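Copper homeostasis protein cutF (PDB 2Z4I) takes part in copper homeostasis as an outer-membrane lipoprotein, activates the Cpx signalling pathway and is required for efficient binding of stationary-phase cells to hydrophobic surfaces. Local coordinates at residues V178-L184 with K195-T201; G47-E53 with F65-W71; T128-M132 with F142-A146. The protein carries 1 engineered substitution. One frame throughout, in Å; residues are numbered along the deposited sequence.

Interaction 1 (V178-L184 with K195-T201); sequences VEGHFTL and KVLAPDT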
loop_
_atom_site.group_PDB
_atom_site.type_symbol
_atom_site.label_atom_id
_atom_site.label_comp_id
_atom_site.label_asym_id
_atom_site.label_seq_id
_atom_site.Cartn_x
_atom_site.Cartn_y
_atom_site.Cartn_z
ATOM N N VAL A 178 18.093 -13.003 -13.800
ATOM C CA VAL A 178 16.750 -13.407 -14.174
ATOM C C VAL A 178 15.715 -12.746 -13.296
ATOM O O VAL A 178 16.029 -12.308 -12.186
ATOM C CB VAL A 178 16.590 -14.941 -14.043
ATOM C CG1 VAL A 178 16.708 -15.341 -12.590
ATOM C CG2 VAL A 178 15.256 -15.387 -14.612
ATOM N N GLU A 179 14.488 -12.662 -13.803
ATOM C CA GLU A 179 13.390 -12.109 -13.032
ATOM C C GLU A 179 12.747 -13.307 -12.366
ATOM O O GLU A 179 12.689 -14.378 -12.957
ATOM C CB GLU A 179 12.373 -11.423 -13.935
ATOM C CG GLU A 179 12.719 -9.984 -14.241
ATOM C CD GLU A 179 11.641 -9.293 -15.049
ATOM O OE1 GLU A 179 10.455 -9.345 -14.646
ATOM O OE2 GLU A 179 11.984 -8.691 -16.089
ATOM N N GLY A 180 12.286 -13.142 -11.137
ATOM C CA GLY A 180 11.664 -14.258 -10.458
ATOM C C GLY A 180 11.078 -13.887 -9.118
ATOM O O GLY A 180 11.299 -12.785 -8.624
ATOM N N HIS A 181 10.317 -14.802 -8.534
ATOM C CA HIS A 181 9.706 -14.573 -7.230
ATOM C C HIS A 181 9.852 -15.839 -6.406
ATOM O O HIS A 181 10.119 -16.909 -6.948
ATOM C CB HIS A 181 8.223 -14.233 -7.387
ATOM C CG HIS A 181 7.455 -15.244 -8.178
ATOM N ND1 HIS A 181 7.533 -15.328 -9.552
ATOM C CD2 HIS A 181 6.621 -16.236 -7.787
ATOM C CE1 HIS A 181 6.780 -16.329 -9.973
ATOM N NE2 HIS A 181 6.215 -16.895 -8.923
ATOM N N PHE A 182 9.694 -15.727 -5.095
ATOM C CA PHE A 182 9.810 -16.904 -4.254
ATOM C C PHE A 182 8.472 -17.582 -4.080
ATOM O O PHE A 182 7.442 -16.920 -3.957
ATOM C CB PHE A 182 10.366 -16.541 -2.888
ATOM C CG PHE A 182 11.777 -16.075 -2.931
ATOM C CD1 PHE A 182 12.071 -14.731 -3.105
ATOM C CD2 PHE A 182 12.820 -16.988 -2.842
ATOM C CE1 PHE A 182 13.379 -14.303 -3.192
ATOM C CE2 PHE A 182 14.133 -16.571 -2.928
ATOM C CZ PHE A 182 14.418 -15.225 -3.106
ATOM N N THR A 183 8.483 -18.907 -4.077
ATOM C CA THR A 183 7.252 -19.642 -3.898
ATOM C C THR A 183 7.524 -20.824 -3.004
ATOM O O THR A 183 8.676 -21.165 -2.766
ATOM C CB THR A 183 6.727 -20.142 -5.221
ATOM O OG1 THR A 183 5.442 -20.729 -5.023
ATOM C CG2 THR A 183 7.653 -21.181 -5.795
ATOM N N LEU A 184 6.466 -21.443 -2.501
ATOM C CA LEU A 184 6.606 -22.608 -1.637
ATOM C C LEU A 184 6.464 -23.862 -2.467
ATOM O O LEU A 184 5.553 -23.976 -3.280
ATOM C CB LEU A 184 5.536 -22.615 -0.543
ATOM C CG LEU A 184 5.663 -21.548 0.543
ATOM C CD1 LEU A 184 4.444 -21.574 1.432
ATOM C CD2 LEU A 184 6.918 -21.789 1.349
ATOM N N LYS A 195 10.775 -22.666 0.676
ATOM C CA LYS A 195 11.003 -21.530 -0.214
ATOM C C LYS A 195 11.819 -21.979 -1.426
ATOM O O LYS A 195 12.740 -22.777 -1.294
ATOM C CB LYS A 195 11.759 -20.443 0.556
ATOM C CG LYS A 195 11.655 -19.048 -0.008
ATOM C CD LYS A 195 12.526 -18.077 0.794
ATOM C CE LYS A 195 14.018 -18.359 0.602
ATOM N NZ LYS A 195 14.900 -17.323 1.231
ATOM N N VAL A 196 11.478 -21.465 -2.602
ATOM C CA VAL A 196 12.181 -21.821 -3.824
ATOM C C VAL A 196 12.018 -20.686 -4.820
ATOM O O VAL A 196 10.961 -20.053 -4.866
ATOM C CB VAL A 196 11.598 -23.104 -4.452
ATOM C CG1 VAL A 196 10.118 -22.922 -4.728
ATOM C CG2 VAL A 196 12.298 -23.410 -5.752
ATOM N N LEU A 197 13.047 -20.438 -5.625
ATOM C CA LEU A 197 12.982 -19.360 -6.604
ATOM C C LEU A 197 12.369 -19.823 -7.906
ATOM O O LEU A 197 12.889 -20.732 -8.558
ATOM C CB LEU A 197 14.368 -18.795 -6.904
ATOM C CG LEU A 197 14.320 -17.566 -7.817
ATOM C CD1 LEU A 197 13.719 -16.421 -7.021
ATOM C CD2 LEU A 197 15.704 -17.171 -8.303
ATOM N N ALA A 198 11.269 -19.181 -8.289
ATOM C CA ALA A 198 10.577 -19.516 -9.528
ATOM C C ALA A 198 10.870 -18.424 -10.548
ATOM O O ALA A 198 10.582 -17.250 -10.311
ATOM C CB ALA A 198 9.077 -19.613 -9.277
ATOM N N PRO A 199 11.463 -18.787 -11.692
ATOM C CA PRO A 199 11.765 -17.770 -12.709
ATOM C C PRO A 199 10.511 -17.181 -13.356
ATOM O O PRO A 199 9.474 -17.828 -13.387
ATOM C CB PRO A 199 12.634 -18.532 -13.705
ATOM C CG PRO A 199 12.127 -19.974 -13.568
ATOM C CD PRO A 199 12.003 -20.107 -12.070
ATOM N N ASP A 200 10.601 -15.949 -13.852
ATOM C CA ASP A 200 9.472 -15.288 -14.512
ATOM C C ASP A 200 9.847 -14.883 -15.928
ATOM O O ASP A 200 8.996 -14.399 -16.682
ATOM C CB ASP A 200 9.041 -14.022 -13.782
ATOM C CG ASP A 200 8.290 -14.298 -12.494
ATOM O OD1 ASP A 200 8.946 -14.362 -11.427
ATOM O OD2 ASP A 200 7.042 -14.434 -12.543
ATOM N N THR A 201 11.120 -15.054 -16.282
ATOM C CA THR A 201 11.602 -14.705 -17.621
ATOM C C THR A 201 12.771 -15.609 -18.004
ATOM O O THR A 201 13.374 -16.255 -17.140
ATOM C CB THR A 201 12.140 -13.249 -17.693
ATOM O OG1 THR A 201 13.470 -13.196 -17.148
ATOM C CG2 THR A 201 11.250 -12.305 -16.920
#

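Interaction 2 (G47-E53 with F65-W71); sequences GTWVMNE and FASYGTW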
loop_
_atom_site.group_PDB
_atom_site.type_symbol
_atom_site.label_atom_id
_atom_site.label_comp_id
_atom_site.label_asym_id
_atom_site.label_seq_id
_atom_site.Cartn_x
_atom_site.Cartn_y
_atom_site.Cartn_z
ATOM N N GLY A 47 -30.492 28.886 4.874
ATOM C CA GLY A 47 -29.502 29.128 5.918
ATOM C C GLY A 47 -29.358 28.099 7.021
ATOM O O GLY A 47 -28.700 28.338 8.034
ATOM N N THR A 48 -29.978 26.944 6.841
ATOM C CA THR A 48 -29.868 25.884 7.831
ATOM C C THR A 48 -29.001 24.779 7.262
ATOM O O THR A 48 -28.809 24.684 6.051
ATOM C CB THR A 48 -31.233 25.313 8.181
ATOM O OG1 THR A 48 -31.949 25.022 6.973
ATOM C CG2 THR A 48 -32.014 26.308 9.005
ATOM N N TRP A 49 -28.473 23.951 8.147
ATOM C CA TRP A 49 -27.619 22.846 7.756
ATOM C C TRP A 49 -28.004 21.622 8.565
ATOM O O TRP A 49 -28.639 21.717 9.616
ATOM C CB TRP A 49 -26.148 23.166 8.038
ATOM C CG TRP A 49 -25.862 23.491 9.490
ATOM C CD1 TRP A 49 -25.975 24.713 10.096
ATOM C CD2 TRP A 49 -25.445 22.578 10.515
ATOM N NE1 TRP A 49 -25.655 24.617 11.428
ATOM C CE2 TRP A 49 -25.323 23.319 11.712
ATOM C CE3 TRP A 49 -25.162 21.211 10.538
ATOM C CZ2 TRP A 49 -24.925 22.734 12.924
ATOM C CZ3 TRP A 49 -24.764 20.624 11.748
ATOM C CH2 TRP A 49 -24.651 21.389 12.919
ATOM N N VAL A 50 -27.595 20.466 8.067
ATOM C CA VAL A 50 -27.867 19.212 8.742
ATOM C C VAL A 50 -26.629 18.375 8.506
ATOM O O VAL A 50 -26.113 18.321 7.384
ATOM C CB VAL A 50 -29.119 18.500 8.146
ATOM C CG1 VAL A 50 -28.836 18.048 6.719
ATOM C CG2 VAL A 50 -29.514 17.318 9.030
HETATM N N MSE A 51 -26.135 17.758 9.569
HETATM C CA MSE A 51 -24.954 16.925 9.470
HETATM C C MSE A 51 -25.265 15.517 9.932
HETATM O O MSE A 51 -26.023 15.318 10.879
HETATM C CB MSE A 51 -23.825 17.486 10.319
HETATM C CG MSE A 51 -22.578 16.641 10.253
HETATM SE SE MSE A 51 -21.091 17.520 11.078
HETATM C CE MSE A 51 -20.676 18.748 9.629
ATOM N N ASN A 52 -24.674 14.541 9.265
ATOM C CA ASN A 52 -24.905 13.167 9.624
ATOM C C ASN A 52 -23.577 12.495 9.879
ATOM O O ASN A 52 -22.637 12.653 9.098
ATOM C CB ASN A 52 -25.619 12.447 8.488
ATOM C CG ASN A 52 -26.049 11.040 8.867
ATOM O OD1 ASN A 52 -26.004 10.132 8.045
ATOM N ND2 ASN A 52 -26.484 10.860 10.105
ATOM N N GLU A 53 -23.490 11.746 10.969
ATOM C CA GLU A 53 -22.264 11.035 11.267
ATOM C C GLU A 53 -22.582 9.574 11.494
ATOM O O GLU A 53 -23.411 9.256 12.336
ATOM C CB GLU A 53 -21.601 11.603 12.515
ATOM C CG GLU A 53 -21.236 13.065 12.414
ATOM C CD GLU A 53 -20.548 13.560 13.664
ATOM O OE1 GLU A 53 -20.576 14.779 13.908
ATOM O OE2 GLU A 53 -19.972 12.730 14.401
ATOM N N PHE A 65 -25.556 9.475 14.296
ATOM C CA PHE A 65 -26.383 10.534 14.854
ATOM C C PHE A 65 -26.264 11.795 14.006
ATOM O O PHE A 65 -25.193 12.119 13.511
ATOM C CB PHE A 65 -25.976 10.805 16.308
ATOM C CG PHE A 65 -24.650 11.515 16.462
ATOM C CD1 PHE A 65 -24.581 12.914 16.426
ATOM C CD2 PHE A 65 -23.472 10.788 16.654
ATOM C CE1 PHE A 65 -23.357 13.576 16.579
ATOM C CE2 PHE A 65 -22.239 11.438 16.808
ATOM C CZ PHE A 65 -22.181 12.834 16.771
ATOM N N ALA A 66 -27.367 12.505 13.828
ATOM C CA ALA A 66 -27.340 13.712 13.016
ATOM C C ALA A 66 -27.498 14.985 13.834
ATOM O O ALA A 66 -27.951 14.966 14.979
ATOM C CB ALA A 66 -28.417 13.643 11.951
ATOM N N SER A 67 -27.120 16.102 13.234
ATOM C CA SER A 67 -27.222 17.372 13.921
ATOM C C SER A 67 -27.596 18.441 12.916
ATOM O O SER A 67 -27.365 18.290 11.713
ATOM C CB SER A 67 -25.895 17.717 14.614
ATOM O OG SER A 67 -24.794 17.620 13.727
ATOM N N TYR A 68 -28.196 19.516 13.405
ATOM C CA TYR A 68 -28.596 20.569 12.504
ATOM C C TYR A 68 -28.410 21.884 13.218
ATOM O O TYR A 68 -28.020 21.907 14.380
ATOM C CB TYR A 68 -30.054 20.366 12.071
ATOM C CG TYR A 68 -31.067 20.733 13.118
ATOM C CD1 TYR A 68 -31.762 21.934 13.043
ATOM C CD2 TYR A 68 -31.293 19.906 14.214
ATOM C CE1 TYR A 68 -32.660 22.314 14.040
ATOM C CE2 TYR A 68 -32.189 20.272 15.226
ATOM C CZ TYR A 68 -32.864 21.483 15.132
ATOM O OH TYR A 68 -33.705 21.887 16.153
ATOM N N GLY A 69 -28.679 22.975 12.514
ATOM C CA GLY A 69 -28.520 24.297 13.084
ATOM C C GLY A 69 -28.502 25.260 11.923
ATOM O O GLY A 69 -28.851 24.879 10.816
ATOM N N THR A 70 -28.095 26.498 12.165
ATOM C CA THR A 70 -28.050 27.516 11.116
ATOM C C THR A 70 -26.600 27.770 10.799
ATOM O O THR A 70 -25.748 27.449 11.603
ATOM C CB THR A 70 -28.680 28.818 11.610
ATOM O OG1 THR A 70 -28.029 29.229 12.816
ATOM C CG2 THR A 70 -30.143 28.611 11.919
ATOM N N TRP A 71 -26.312 28.341 9.641
ATOM C CA TRP A 71 -24.924 28.615 9.271
ATOM C C TRP A 71 -24.749 30.000 8.670
ATOM O O TRP A 71 -25.600 30.471 7.918
ATOM C CB TRP A 71 -24.431 27.589 8.254
ATOM C CG TRP A 71 -25.300 27.511 7.047
ATOM C CD1 TRP A 71 -26.427 26.763 6.902
ATOM C CD2 TRP A 71 -25.171 28.279 5.847
ATOM N NE1 TRP A 71 -27.014 27.018 5.688
ATOM C CE2 TRP A 71 -26.265 27.947 5.019
ATOM C CE3 TRP A 71 -24.239 29.223 5.391
ATOM C CZ2 TRP A 71 -26.458 28.523 3.760
ATOM C CZ3 TRP A 71 -24.431 29.798 4.131
ATOM C CH2 TRP A 71 -25.535 29.443 3.333
#

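Interaction 3 (T128-M132 with F142-A146); sequences TLRGM and FTDCA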
loop_
_atom_site.group_PDB
_atom_site.type_symbol
_atom_site.label_atom_id
_atom_site.label_comp_id
_atom_site.label_asym_id
_atom_site.label_seq_id
_atom_site.Cartn_x
_atom_site.Cartn_y
_atom_site.Cartn_z
ATOM N N THR A 128 14.111 -8.558 -9.976
ATOM C CA THR A 128 15.301 -9.002 -10.688
ATOM C C THR A 128 16.363 -9.514 -9.757
ATOM O O THR A 128 16.586 -8.948 -8.689
ATOM C CB THR A 128 15.893 -7.895 -11.543
ATOM O OG1 THR A 128 14.924 -7.492 -12.519
ATOM C CG2 THR A 128 17.140 -8.386 -12.241
ATOM N N LEU A 129 17.019 -10.597 -10.160
ATOM C CA LEU A 129 18.058 -11.170 -9.327
ATOM C C LEU A 129 19.345 -11.444 -10.088
ATOM O O LEU A 129 19.334 -11.811 -11.262
ATOM C CB LEU A 129 17.566 -12.460 -8.664
ATOM C CG LEU A 129 16.328 -12.351 -7.774
ATOM C CD1 LEU A 129 15.118 -12.544 -8.618
ATOM C CD2 LEU A 129 16.353 -13.403 -6.692
ATOM N N ARG A 130 20.457 -11.253 -9.398
ATOM C CA ARG A 130 21.766 -11.474 -9.969
ATOM C C ARG A 130 22.385 -12.552 -9.097
ATOM O O ARG A 130 22.507 -12.367 -7.888
ATOM C CB ARG A 130 22.590 -10.191 -9.864
ATOM C CG ARG A 130 23.196 -9.715 -11.166
ATOM C CD ARG A 130 22.141 -9.198 -12.144
ATOM N NE ARG A 130 21.665 -7.865 -11.779
ATOM C CZ ARG A 130 21.001 -7.048 -12.597
ATOM N NH1 ARG A 130 20.720 -7.423 -13.847
ATOM N NH2 ARG A 130 20.630 -5.845 -12.165
ATOM N N GLY A 131 22.758 -13.684 -9.676
ATOM C CA GLY A 131 23.358 -14.712 -8.850
ATOM C C GLY A 131 24.152 -15.722 -9.642
ATOM O O GLY A 131 24.145 -15.687 -10.878
HETATM N N MSE A 132 24.851 -16.607 -8.933
HETATM C CA MSE A 132 25.626 -17.646 -9.586
HETATM C C MSE A 132 24.727 -18.873 -9.683
HETATM O O MSE A 132 24.449 -19.524 -8.681
HETATM C CB MSE A 132 26.885 -17.974 -8.777
HETATM C CG MSE A 132 27.911 -16.832 -8.648
HETATM SE SE MSE A 132 28.503 -15.997 -10.316
HETATM C CE MSE A 132 29.141 -17.543 -11.268
ATOM N N PHE A 142 20.913 -21.284 -6.841
ATOM C CA PHE A 142 21.229 -19.926 -7.260
ATOM C C PHE A 142 21.805 -19.194 -6.067
ATOM O O PHE A 142 21.088 -18.880 -5.111
ATOM C CB PHE A 142 19.938 -19.249 -7.741
ATOM C CG PHE A 142 20.093 -17.813 -8.182
ATOM C CD1 PHE A 142 20.063 -16.780 -7.260
ATOM C CD2 PHE A 142 20.155 -17.492 -9.531
ATOM C CE1 PHE A 142 20.077 -15.446 -7.670
ATOM C CE2 PHE A 142 20.173 -16.158 -9.953
ATOM C CZ PHE A 142 20.131 -15.133 -9.021
ATOM N N THR A 143 23.114 -18.968 -6.096
ATOM C CA THR A 143 23.753 -18.232 -5.014
ATOM C C THR A 143 23.611 -16.763 -5.405
ATOM O O THR A 143 24.186 -16.307 -6.398
ATOM C CB THR A 143 25.223 -18.616 -4.866
ATOM O OG1 THR A 143 25.316 -20.004 -4.512
ATOM C CG2 THR A 143 25.868 -17.776 -3.775
ATOM N N ASP A 144 22.810 -16.043 -4.629
ATOM C CA ASP A 144 22.509 -14.648 -4.899
ATOM C C ASP A 144 23.625 -13.668 -4.588
ATOM O O ASP A 144 24.061 -13.551 -3.446
ATOM C CB ASP A 144 21.235 -14.267 -4.151
ATOM C CG ASP A 144 20.933 -12.795 -4.234
ATOM O OD1 ASP A 144 21.374 -12.059 -3.327
ATOM O OD2 ASP A 144 20.268 -12.374 -5.205
ATOM N N CYS A 145 24.076 -12.958 -5.619
ATOM C CA CYS A 145 25.151 -11.983 -5.479
ATOM C C CYS A 145 24.888 -11.012 -4.337
ATOM O O CYS A 145 25.767 -10.746 -3.524
ATOM C CB CYS A 145 25.337 -11.171 -6.770
ATOM S SG CYS A 145 26.097 -12.015 -8.212
ATOM N N ALA A 146 23.667 -10.495 -4.276
ATOM C CA ALA A 146 23.292 -9.524 -3.255
ATOM C C ALA A 146 23.382 -9.958 -1.800
ATOM O O ALA A 146 23.941 -9.238 -0.991
ATOM C CB ALA A 146 21.893 -9.006 -3.540
HETATM O O HOH W 1 25.181 -21.380 -6.754
#

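Interaction 1 (V178-L184 with K195-T201)
Residues 178-184 and 195-199 run as antiparallel strands whose axes come within 4.5 Å and meet at 139°, so the ribbon they form is strongly twisted. His181 and Ala198 make one hydrogen-bonded pair, His181 N to Ala198 O at 3.0 Å and Ala198 N to His181 O at 2.9 Å. Thr183 and Val196 make the next: Thr183 N reaches Val196 O at 2.8 Å, while the return bond from Val196 N to Thr183 O, also 2.8 Å, is weak because it is bent. Beyond Pro199, which has no amide hydrogen to give, Asp200 N bonds Glu179 O at 2.8 Å and carries the pairing one step further.

Side chains sort by face. Phe182 lies with Leu197 and Lys195; Leu197 CD1 sits over the face of the phenyl ring, a CH-pi contact, 4.1 Å from Phe182 CE2, and Lys195 CG comes alongside, 3.7 Å from Phe182 CD2. On the other face are His181, Ala198, Thr183 and Val196, with Ala198 CB over the imidazole and Thr183 CG2 3.2 Å from Val196 CG1. Val178 CG2 touches Pro199 CB at 4.2 Å.

This is a hairpin of the C-terminal OB-fold barrel. Phe182 meets Phe151 edge-to-face and Leu197 packs on Leu129, both on other strands, while Lys195 and Leu184, on the same face, lie in the open. His181, on the other face, makes a His-carboxylate hydrogen bond, ND1 to Asp200 OD1 at 2.5 Å, a distance to read cautiously since the position of OD1 is less certain. As modelled, the imidazole donates from ND1 and the carboxylate accepts.

Interaction 2 (G47-E53 with F65-W71)
Trp49 lays one face of its indole over the backbone of Tyr68 and Gly69 on the facing strand, and it can do so because Gly69 has no side chain: a CB there would clash with Trp49 NE1. The same NE1 makes a weak hydrogen bond to Thr70 O at 2.8 Å. Trp71 follows suit from the other strand, its ring lying over Gly47 O while NE1 bonds weakly to Thr48 O at 3.0 Å. The five-membered rings meet rim to rim, centroids 5.9 Å apart and planes at 63°; separately, Trp49 CD1 packs 3.7 Å from Trp71 CB. Both side chains also touch Leu80 of strand 77-82.

Beneath them the strands are close to antiparallel, at 164°. Trp49-Gly69, Met51-Ser67 and Glu53-Phe65 are the hydrogen-bonded pairs; Met51 N to Ser67 O measures 2.5 Å, and Trp71 N to Gly47 O, 2.9 Å, ends the ladder. Thr48, Val50, Tyr68 and Thr70 share the face away from Trp49, where Val50 CG2 packs against Tyr68 CB at 4.3 Å. At the far end Glu53 CB lies over the Phe65 ring.

This up-and-down pairing belongs to the N-terminal, calycin-related barrel. Its chemistry is largely backbone bonding, with the buried Trp49 combining apolar packing and a polar edge.

Interaction 3 (T128-M132 with F142-A146)
Three backbone hydrogen bonds join residues 128-132 to 142-146. Met132 and Thr143 exchange two of them, Met132 N to Thr143 O at 2.6 Å and Thr143 N to Met132 O at 3.0 Å. The third runs from Cys145 N to Arg130 O, 2.8 Å, where the second strand has already given way to a turn. Met132 O takes a further hydrogen from water 1 at 2.8 Å, and that water also hydrogen-bonds Thr143 OG1 at 2.6 Å, bridging the two residues of the pair. Between these bonds, Gly131 faces Asp144 as a non-hydrogen-bonded pair; the Gly131 backbone looks the other way, to Leu176 of strand 174-185.

The segments form a beta hairpin in the OB-fold barrel of the C-terminal domain, and their 118° crossing reflects strong coiling. Gly131 makes room for Phe142: its CA lies over the phenyl face in a CH-pi contact, where a CB would collide with the ring. Leu129 CB packs 3.7 Å from Phe142 CZ.

The polar side chains find partners outside the two segments: Asp144 OD1 accepts from Thr147 N just after the strand, and Arg130 NH1 bonds Ser177 OG on the neighbouring strand 174-185. Cys145 SG is committed to a disulfide with Cys211, tying the open end of the hairpin to the C-terminal part of the chain. Residues 128-132 fall in a region that could contain a copper-binding motif.

In the fold
From the N terminus, interaction 2 comes first, closing the loop between neighbouring strands 48-56 and 64-72 of the N-terminal barrel. The chain then crosses a flexible linker into the C-terminal domain, where interaction 3 closes the hairpin of strands 127-135 and 140-144, and interaction 1 the later one of 174-185 and 194-199. All three are in series; none nests in or crosses another. Interactions 1 and 3 touch, their centres about 12 Å apart, because strands 127-135 and 174-185 are sheet neighbours: Leu129 N lies 2.8 Å from Val178 O, a probable hydrogen bond. Interaction 2 stands apart, its centre about 57 Å from that of interaction 1.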